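Local coordinates for calcium uptake protein 3, mitochondrial (PDB 6AGI) that senses calcium through its EF-hands and, disulfide-linked to MICU1, regulates the mitochondrial calcium uniporter channel in the central nervous system and skeletal muscle, at residues 244-249 / 294-299; 300-305 / 338-343. All coordinates share one frame; numbering follows the deposited sequence.

Contact 1 of 2, residues 244-249 / 294-299; sequences IEFLSY and DEFRSF
F246 and F296 reach from facing helices, their side chains running side by side in opposite senses, and meet in a T-shaped pair. The edge of F246 is turned toward a face of F296, with the planes at 66° and the centroids 5.3 Å apart. CD1 of F246 does most of the touching: it sits over the F296 ring near its rim and lies 3.7 Å from F296 CG. The CB of F246 follows it onto the ring in a CH-pi contact, 4.2 Å from the F296 centroid and 19° off the ring normal. In F296 the CG lies opposite the main-chain nitrogen (chi1 170°), and F246 does the same, which sends each ring across the gap toward the other helix. At their closest the two CA atoms are 7.7 Å apart. At the far tip of its ring, F296 CZ comes 4.2 Å from CB of E245, so the aliphatic base of the glutamate borders the aromatic pair. I256 touches both rings, I264 lies against F296, and F293 adds a second edge-to-face partner for F246. Helix 227-250 is thereby joined to helix 293-304, the helix that follows the loop of the degenerate second EF-hand. No hydrogen bond or salt bridge spans the two segments; the contact rests on dispersion and on the weak electrostatics of C-H groups against a pi face, and its two phenylalanines are buried.

Contact 2 of 2, residues 300-305 / 338-343; sequences FQFLNN and LKFSPH
L338 reaches the side of helix 293-304 with a forked tip, one methyl set mainly against F302, the other against Q301. Its CB points toward the helix, and CG, anti to the carbonyl carbon (chi1 -51°), carries the fork onward. From there CD1 comes up to the F302 backbone, 3.5 Å from F302 N, and also packs 3.7 Å from F302 CB. The other methyl, CD2, lies 3.9 Å from CB of Q301 and also meets OE1 at the end of that chain, the two side chains crossing at about a right angle. With an alanine in place of L338 both methyls go, and Q301 CB would probably lose this apolar cover and F302 CB part of its own, opening a gap beside the helix. Next to the leucine, F340 turns its ring edge toward the F302 face in an offset edge-to-face pair, planes at 88° and centroids 5.2 Å apart; F340 CZ also packs against F302 CB. F302 packs on helix 325-336 through T336, and F340 rests on V332 of that helix. Segment 338-343 runs on from its end into helix 342-352 of the third EF-hand, where S341 OG N-caps by bonding L344 N.

In the fold
Well along the chain, helix 227-250 is followed by strand 255-256, helices 258-265 and 274-284 and strand 291-292, before contact 1 closes this loop at the start of helix 293-304. Contact 2 opens one residue later on the same helix and closes after helices 306-312 and 314-318, strand 323-324 and helix 325-336, at the lead-in to helix 342-352. The two loops stand in series, neither nested nor crossed, with centres about 12 Å apart. Helix 293-304 thus binds backward to helix 227-250 and forward to the third EF-hand, whose loop holds calcium. E295 and S341 join the contacts directly through a weak, probable hydrogen bond.

Contact 1 of 2, residues 244-249 / 294-299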
ATOM      1  N   ILE B 244      11.139  19.804  12.479  1.00 22.56           N
ATOM      2  CA  ILE B 244      12.485  19.706  13.027  1.00 17.11           C
ATOM      3  C   ILE B 244      13.481  19.355  11.931  1.00 21.35           C
ATOM      4  O   ILE B 244      14.593  19.897  11.900  1.00 19.05           O
ATOM      5  CB  ILE B 244      12.525  18.710  14.196  1.00 16.86           C
ATOM      6  CG1 ILE B 244      11.799  19.309  15.394  1.00 16.65           C
ATOM      7  CG2 ILE B 244      13.962  18.363  14.576  1.00 17.98           C
ATOM      8  CD1 ILE B 244      11.239  18.278  16.384  1.00 16.18           C
ATOM      9  N   GLU B 245      13.114  18.465  10.999  1.00 17.42           N
ATOM     10  CA  GLU B 245      14.090  18.165   9.944  1.00 22.86           C
ATOM     11  C   GLU B 245      14.331  19.390   9.064  1.00 19.27           C
ATOM     12  O   GLU B 245      15.480  19.840   8.885  1.00 20.64           O
ATOM     13  CB  GLU B 245      13.606  16.987   9.096  1.00 37.26           C
ATOM     14  CG  GLU B 245      14.205  15.592   9.426  1.00 63.87           C
ATOM     15  CD  GLU B 245      15.666  15.415   8.964  1.00 83.97           C
ATOM     16  OE1 GLU B 245      15.906  15.444   7.728  1.00 87.19           O
ATOM     17  OE2 GLU B 245      16.570  15.250   9.827  1.00 87.52           O
ATOM     18  N   PHE B 246      13.239  19.990   8.573  1.00 26.26           N
ATOM     19  CA  PHE B 246      13.342  21.155   7.698  1.00 32.18           C
ATOM     20  C   PHE B 246      14.197  22.237   8.339  1.00 32.49           C
ATOM     21  O   PHE B 246      15.235  22.638   7.788  1.00 22.16           O
ATOM     22  CB  PHE B 246      11.936  21.688   7.368  1.00 26.25           C
ATOM     23  CG  PHE B 246      11.941  22.813   6.371  1.00 27.32           C
ATOM     24  CD1 PHE B 246      11.997  22.559   5.011  1.00 37.80           C
ATOM     25  CD2 PHE B 246      11.906  24.127   6.793  1.00 34.32           C
ATOM     26  CE1 PHE B 246      12.037  23.603   4.074  1.00 30.54           C
ATOM     27  CE2 PHE B 246      11.932  25.170   5.868  1.00 45.25           C
ATOM     28  CZ  PHE B 246      12.005  24.907   4.502  1.00 40.13           C
ATOM     29  N   LEU B 247      13.823  22.636   9.559  1.00 27.91           N
ATOM     30  CA  LEU B 247      14.538  23.676  10.286  1.00 21.28           C
ATOM     31  C   LEU B 247      15.977  23.262  10.566  1.00 28.98           C
ATOM     32  O   LEU B 247      16.865  24.117  10.647  1.00 42.20           O
ATOM     33  CB  LEU B 247      13.801  23.962  11.596  1.00 24.42           C
ATOM     34  CG  LEU B 247      12.434  24.661  11.556  1.00 20.05           C
ATOM     35  CD1 LEU B 247      11.704  24.529  12.892  1.00 19.33           C
ATOM     36  CD2 LEU B 247      12.580  26.118  11.204  1.00 21.47           C
ATOM     37  N   SER B 248      16.224  21.962  10.743  1.00 31.17           N
ATOM     38  CA  SER B 248      17.589  21.474  10.867  1.00 29.32           C
ATOM     39  C   SER B 248      18.403  21.769   9.623  1.00 45.14           C
ATOM     40  O   SER B 248      19.639  21.731   9.686  1.00 54.88           O
ATOM     41  CB  SER B 248      17.613  19.969  11.152  1.00 27.74           C
ATOM     42  OG  SER B 248      17.122  19.673  12.452  1.00 28.66           O
ATOM     43  N   TYR B 249      17.756  22.034   8.481  1.00 41.85           N
ATOM     44  CA  TYR B 249      18.557  22.413   7.320  1.00 29.35           C
ATOM     45  C   TYR B 249      18.391  23.849   6.836  1.00 26.91           C
ATOM     46  O   TYR B 249      19.241  24.315   6.076  1.00 28.83           O
ATOM     47  CB  TYR B 249      18.280  21.471   6.141  1.00 26.49           C
ATOM     48  CG  TYR B 249      18.734  20.054   6.417  1.00 33.36           C
ATOM     49  CD1 TYR B 249      17.943  19.200   7.176  1.00 28.14           C
ATOM     50  CD2 TYR B 249      19.953  19.578   5.953  1.00 27.54           C
ATOM     51  CE1 TYR B 249      18.331  17.913   7.445  1.00 36.90           C
ATOM     52  CE2 TYR B 249      20.353  18.285   6.227  1.00 45.01           C
ATOM     53  CZ  TYR B 249      19.532  17.457   6.975  1.00 47.59           C
ATOM     54  OH  TYR B 249      19.887  16.157   7.264  1.00 67.14           O
ATOM     55  N   ASP B 294       6.159  24.284   2.883  1.00 30.98           N
ATOM     56  CA  ASP B 294       4.921  23.706   2.393  1.00 39.81           C
ATOM     57  C   ASP B 294       5.215  22.623   1.370  1.00 32.18           C
ATOM     58  O   ASP B 294       4.536  21.591   1.340  1.00 29.55           O
ATOM     59  CB  ASP B 294       4.027  24.791   1.800  1.00 53.25           C
ATOM     60  CG  ASP B 294       3.194  25.480   2.850  1.00 69.42           C
ATOM     61  OD1 ASP B 294       3.167  24.980   4.004  1.00 67.35           O
ATOM     62  OD2 ASP B 294       2.586  26.530   2.525  1.00 83.03           O
ATOM     63  N   GLU B 295       6.218  22.853   0.515  1.00 24.28           N
ATOM     64  CA  GLU B 295       6.556  21.889  -0.530  1.00 34.48           C
ATOM     65  C   GLU B 295       7.182  20.640   0.061  1.00 29.04           C
ATOM     66  O   GLU B 295       6.886  19.523  -0.373  1.00 26.28           O
ATOM     67  CB  GLU B 295       7.487  22.533  -1.565  1.00 29.77           C
ATOM     68  CG  GLU B 295       6.849  23.692  -2.317  1.00 28.91           C
ATOM     69  CD  GLU B 295       7.848  24.511  -3.095  1.00 45.53           C
ATOM     70  OE1 GLU B 295       9.049  24.181  -3.045  1.00 51.53           O
ATOM     71  OE2 GLU B 295       7.432  25.522  -3.708  1.00 66.63           O
ATOM     72  N   PHE B 296       8.038  20.820   1.060  1.00 31.80           N
ATOM     73  CA  PHE B 296       8.682  19.706   1.742  1.00 30.36           C
ATOM     74  C   PHE B 296       7.641  18.845   2.469  1.00 20.56           C
ATOM     75  O   PHE B 296       7.659  17.604   2.374  1.00 20.16           O
ATOM     76  CB  PHE B 296       9.773  20.341   2.620  1.00 32.82           C
ATOM     77  CG  PHE B 296      10.441  19.449   3.613  1.00 21.86           C
ATOM     78  CD1 PHE B 296       9.851  19.113   4.811  1.00 20.14           C
ATOM     79  CD2 PHE B 296      11.723  19.002   3.355  1.00 23.11           C
ATOM     80  CE1 PHE B 296      10.529  18.323   5.731  1.00 22.57           C
ATOM     81  CE2 PHE B 296      12.411  18.212   4.255  1.00 24.97           C
ATOM     82  CZ  PHE B 296      11.813  17.863   5.443  1.00 26.64           C
ATOM     83  N   ARG B 297       6.680  19.485   3.140  1.00 19.64           N
ATOM     84  CA  ARG B 297       5.568  18.752   3.748  1.00 19.61           C
ATOM     85  C   ARG B 297       4.691  18.089   2.693  1.00 18.41           C
ATOM     86  O   ARG B 297       4.223  16.966   2.897  1.00 17.59           O
ATOM     87  CB  ARG B 297       4.755  19.677   4.668  1.00 19.46           C
ATOM     88  CG  ARG B 297       3.736  18.945   5.537  1.00 27.60           C
ATOM     89  CD  ARG B 297       3.064  19.813   6.641  1.00 31.62           C
ATOM     90  NE  ARG B 297       2.661  21.154   6.237  1.00 27.79           N
ATOM     91  CZ  ARG B 297       1.995  21.996   7.024  1.00 38.05           C
ATOM     92  NH1 ARG B 297       1.657  21.643   8.263  1.00 38.15           N
ATOM     93  NH2 ARG B 297       1.648  23.188   6.564  1.00 48.42           N
ATOM     94  N   SER B 298       4.368  18.807   1.615  1.00 30.46           N
ATOM     95  CA  SER B 298       3.636  18.213   0.501  1.00 20.17           C
ATOM     96  C   SER B 298       4.269  16.897   0.094  1.00 28.75           C
ATOM     97  O   SER B 298       3.604  15.856   0.018  1.00 35.48           O
ATOM     98  CB  SER B 298       3.613  19.179  -0.671  1.00 28.79           C
ATOM     99  OG  SER B 298       2.516  20.064  -0.533  1.00 46.94           O
ATOM    100  N   PHE B 299       5.579  16.923  -0.123  1.00 21.19           N
ATOM    101  CA  PHE B 299       6.238  15.740  -0.649  1.00 21.78           C
ATOM    102  C   PHE B 299       6.271  14.599   0.359  1.00 23.08           C
ATOM    103  O   PHE B 299       6.093  13.438  -0.024  1.00 25.86           O
ATOM    104  CB  PHE B 299       7.645  16.082  -1.132  1.00 23.43           C
ATOM    105  CG  PHE B 299       8.356  14.937  -1.746  1.00 24.46           C
ATOM    106  CD1 PHE B 299       8.161  14.654  -3.081  1.00 37.26           C
ATOM    107  CD2 PHE B 299       9.156  14.100  -1.003  1.00 27.40           C
ATOM    108  CE1 PHE B 299       8.781  13.587  -3.674  1.00 33.09           C
ATOM    109  CE2 PHE B 299       9.775  13.031  -1.595  1.00 25.33           C
ATOM    110  CZ  PHE B 299       9.596  12.778  -2.927  1.00 33.46           C
TER

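Contact 2 of 2, residues 300-305 / 338-343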
ATOM      1  N   PHE B 300       6.413  14.880   1.648  1.00 19.29           N
ATOM      2  CA  PHE B 300       6.366  13.707   2.517  1.00 23.65           C
ATOM      3  C   PHE B 300       4.940  13.196   2.798  1.00 17.20           C
ATOM      4  O   PHE B 300       4.734  11.976   2.947  1.00 23.31           O
ATOM      5  CB  PHE B 300       7.195  13.985   3.766  1.00 20.62           C
ATOM      6  CG  PHE B 300       8.670  14.107   3.449  1.00 25.15           C
ATOM      7  CD1 PHE B 300       9.453  12.969   3.314  1.00 25.78           C
ATOM      8  CD2 PHE B 300       9.245  15.336   3.162  1.00 34.65           C
ATOM      9  CE1 PHE B 300      10.785  13.046   2.968  1.00 21.45           C
ATOM     10  CE2 PHE B 300      10.588  15.425   2.824  1.00 42.00           C
ATOM     11  CZ  PHE B 300      11.355  14.271   2.728  1.00 35.17           C
ATOM     12  N   GLN B 301       3.928  14.056   2.789  1.00 18.68           N
ATOM     13  CA  GLN B 301       2.568  13.526   2.819  1.00 23.90           C
ATOM     14  C   GLN B 301       2.334  12.615   1.624  1.00 26.85           C
ATOM     15  O   GLN B 301       1.770  11.506   1.755  1.00 24.05           O
ATOM     16  CB  GLN B 301       1.554  14.667   2.866  1.00 32.93           C
ATOM     17  CG  GLN B 301       1.231  15.102   4.295  1.00 37.72           C
ATOM     18  CD  GLN B 301       0.649  16.498   4.380  1.00 45.90           C
ATOM     19  OE1 GLN B 301       0.295  17.112   3.369  1.00 44.96           O
ATOM     20  NE2 GLN B 301       0.583  17.026   5.597  1.00 52.23           N
ATOM     21  N   PHE B 302       2.805  13.053   0.452  1.00 38.29           N
ATOM     22  CA  PHE B 302       2.704  12.234  -0.754  1.00 19.38           C
ATOM     23  C   PHE B 302       3.449  10.903  -0.602  1.00 23.30           C
ATOM     24  O   PHE B 302       2.942   9.841  -1.014  1.00 28.47           O
ATOM     25  CB  PHE B 302       3.251  13.030  -1.934  1.00 20.98           C
ATOM     26  CG  PHE B 302       3.625  12.192  -3.100  1.00 23.82           C
ATOM     27  CD1 PHE B 302       2.656  11.490  -3.802  1.00 30.66           C
ATOM     28  CD2 PHE B 302       4.946  12.048  -3.464  1.00 23.63           C
ATOM     29  CE1 PHE B 302       3.006  10.689  -4.872  1.00 30.33           C
ATOM     30  CE2 PHE B 302       5.298  11.240  -4.526  1.00 26.58           C
ATOM     31  CZ  PHE B 302       4.333  10.560  -5.234  1.00 26.99           C
ATOM     32  N   LEU B 303       4.631  10.918   0.039  1.00 19.50           N
ATOM     33  CA  LEU B 303       5.327   9.644   0.241  1.00 28.09           C
ATOM     34  C   LEU B 303       4.539   8.728   1.144  1.00 32.57           C
ATOM     35  O   LEU B 303       4.625   7.502   0.998  1.00 38.57           O
ATOM     36  CB  LEU B 303       6.725   9.806   0.834  1.00 20.23           C
ATOM     37  CG  LEU B 303       7.770  10.335  -0.120  1.00 21.93           C
ATOM     38  CD1 LEU B 303       9.170  10.306   0.496  1.00 22.54           C
ATOM     39  CD2 LEU B 303       7.665   9.577  -1.432  1.00 26.69           C
ATOM     40  N   ASN B 304       3.737   9.285   2.051  1.00 17.43           N
ATOM     41  CA  ASN B 304       2.953   8.334   2.814  1.00 22.89           C
ATOM     42  C   ASN B 304       1.717   7.869   2.065  1.00 24.38           C
ATOM     43  O   ASN B 304       1.126   6.860   2.459  1.00 27.18           O
ATOM     44  CB  ASN B 304       2.603   8.889   4.197  1.00 15.50           C
ATOM     45  CG  ASN B 304       3.773   8.786   5.145  1.00 15.42           C
ATOM     46  OD1 ASN B 304       4.763   8.137   4.837  1.00 42.05           O
ATOM     47  ND2 ASN B 304       3.663   9.393   6.298  1.00 14.61           N
ATOM     48  N   ASN B 305       1.364   8.519   0.958  1.00 30.72           N
ATOM     49  CA  ASN B 305       0.248   8.078   0.126  1.00 29.17           C
ATOM     50  C   ASN B 305       0.758   7.427  -1.167  1.00 26.02           C
ATOM     51  O   ASN B 305       0.101   7.449  -2.232  1.00 32.41           O
ATOM     52  CB  ASN B 305      -0.653   9.267  -0.164  1.00 41.49           C
ATOM     53  CG  ASN B 305      -1.790   9.389   0.808  1.00 53.24           C
ATOM     54  OD1 ASN B 305      -1.867  10.356   1.582  1.00 63.63           O
ATOM     55  ND2 ASN B 305      -2.669   8.394   0.808  1.00 52.21           N
ATOM     56  N   LEU B 338      -3.012  16.217  -2.886  1.00 47.52           N
ATOM     57  CA  LEU B 338      -2.013  17.259  -2.697  1.00 48.53           C
ATOM     58  C   LEU B 338      -1.703  17.982  -4.001  1.00 48.44           C
ATOM     59  O   LEU B 338      -1.689  17.377  -5.078  1.00 25.86           O
ATOM     60  CB  LEU B 338      -0.728  16.679  -2.132  1.00 35.90           C
ATOM     61  CG  LEU B 338      -0.895  15.816  -0.908  1.00 23.25           C
ATOM     62  CD1 LEU B 338       0.161  14.784  -0.984  1.00 30.21           C
ATOM     63  CD2 LEU B 338      -0.748  16.645   0.356  1.00 18.67           C
ATOM     64  N   LYS B 339      -1.431  19.290  -3.889  1.00 53.20           N
ATOM     65  CA  LYS B 339      -1.048  20.118  -5.027  1.00 54.24           C
ATOM     66  C   LYS B 339       0.441  20.404  -4.892  1.00 55.16           C
ATOM     67  O   LYS B 339       0.862  21.118  -3.971  1.00 62.22           O
ATOM     68  CB  LYS B 339      -1.874  21.408  -5.095  1.00 52.92           C
ATOM     69  CG  LYS B 339      -3.391  21.179  -5.172  1.00 52.77           C
ATOM     70  CD  LYS B 339      -4.189  22.464  -5.399  1.00 50.62           C
ATOM     71  CE  LYS B 339      -5.694  22.262  -5.103  1.00 53.22           C
ATOM     72  NZ  LYS B 339      -6.355  23.380  -4.331  1.00 47.32           N
ATOM     73  N   PHE B 340       1.226  19.833  -5.807  1.00 39.70           N
ATOM     74  CA  PHE B 340       2.666  20.028  -5.864  1.00 28.97           C
ATOM     75  C   PHE B 340       2.929  21.273  -6.694  1.00 50.57           C
ATOM     76  O   PHE B 340       2.300  21.461  -7.743  1.00 56.51           O
ATOM     77  CB  PHE B 340       3.342  18.833  -6.533  1.00 29.45           C
ATOM     78  CG  PHE B 340       3.612  17.652  -5.631  1.00 27.54           C
ATOM     79  CD1 PHE B 340       2.915  17.446  -4.454  1.00 25.45           C
ATOM     80  CD2 PHE B 340       4.581  16.723  -5.995  1.00 36.07           C
ATOM     81  CE1 PHE B 340       3.195  16.338  -3.673  1.00 31.61           C
ATOM     82  CE2 PHE B 340       4.858  15.625  -5.223  1.00 26.72           C
ATOM     83  CZ  PHE B 340       4.182  15.432  -4.072  1.00 36.86           C
ATOM     84  N   SER B 341       3.832  22.133  -6.225  1.00 49.60           N
ATOM     85  CA  SER B 341       4.274  23.240  -7.052  1.00 34.24           C
ATOM     86  C   SER B 341       5.050  22.722  -8.265  1.00 41.87           C
ATOM     87  O   SER B 341       5.697  21.675  -8.199  1.00 50.06           O
ATOM     88  CB  SER B 341       5.153  24.183  -6.251  1.00 34.29           C
ATOM     89  OG  SER B 341       6.409  23.593  -5.949  1.00 43.06           O
ATOM     90  N   PRO B 342       5.007  23.442  -9.389  1.00 44.33           N
ATOM     91  CA  PRO B 342       5.837  23.035 -10.531  1.00 49.90           C
ATOM     92  C   PRO B 342       7.298  23.052 -10.190  1.00 52.82           C
ATOM     93  O   PRO B 342       8.093  22.326 -10.800  1.00 67.26           O
ATOM     94  CB  PRO B 342       5.495  24.072 -11.609  1.00 58.89           C
ATOM     95  CG  PRO B 342       4.137  24.547 -11.229  1.00 57.85           C
ATOM     96  CD  PRO B 342       4.162  24.598  -9.725  1.00 48.07           C
ATOM     97  N   HIS B 343       7.694  23.887  -9.238  1.00 60.89           N
ATOM     98  CA  HIS B 343       9.070  23.823  -8.789  1.00 61.75           C
ATOM     99  C   HIS B 343       9.365  22.484  -8.119  1.00 45.75           C
ATOM    100  O   HIS B 343      10.383  21.845  -8.410  1.00 42.86           O
ATOM    101  CB  HIS B 343       9.390  24.970  -7.840  1.00 60.24           C
ATOM    102  CG  HIS B 343      10.808  24.941  -7.383  1.00 61.07           C
ATOM    103  ND1 HIS B 343      11.167  24.737  -6.069  1.00 60.03           N
ATOM    104  CD2 HIS B 343      11.963  25.028  -8.085  1.00 60.76           C
ATOM    105  CE1 HIS B 343      12.484  24.729  -5.976  1.00 55.93           C
ATOM    106  NE2 HIS B 343      12.990  24.904  -7.184  1.00 61.44           N
TER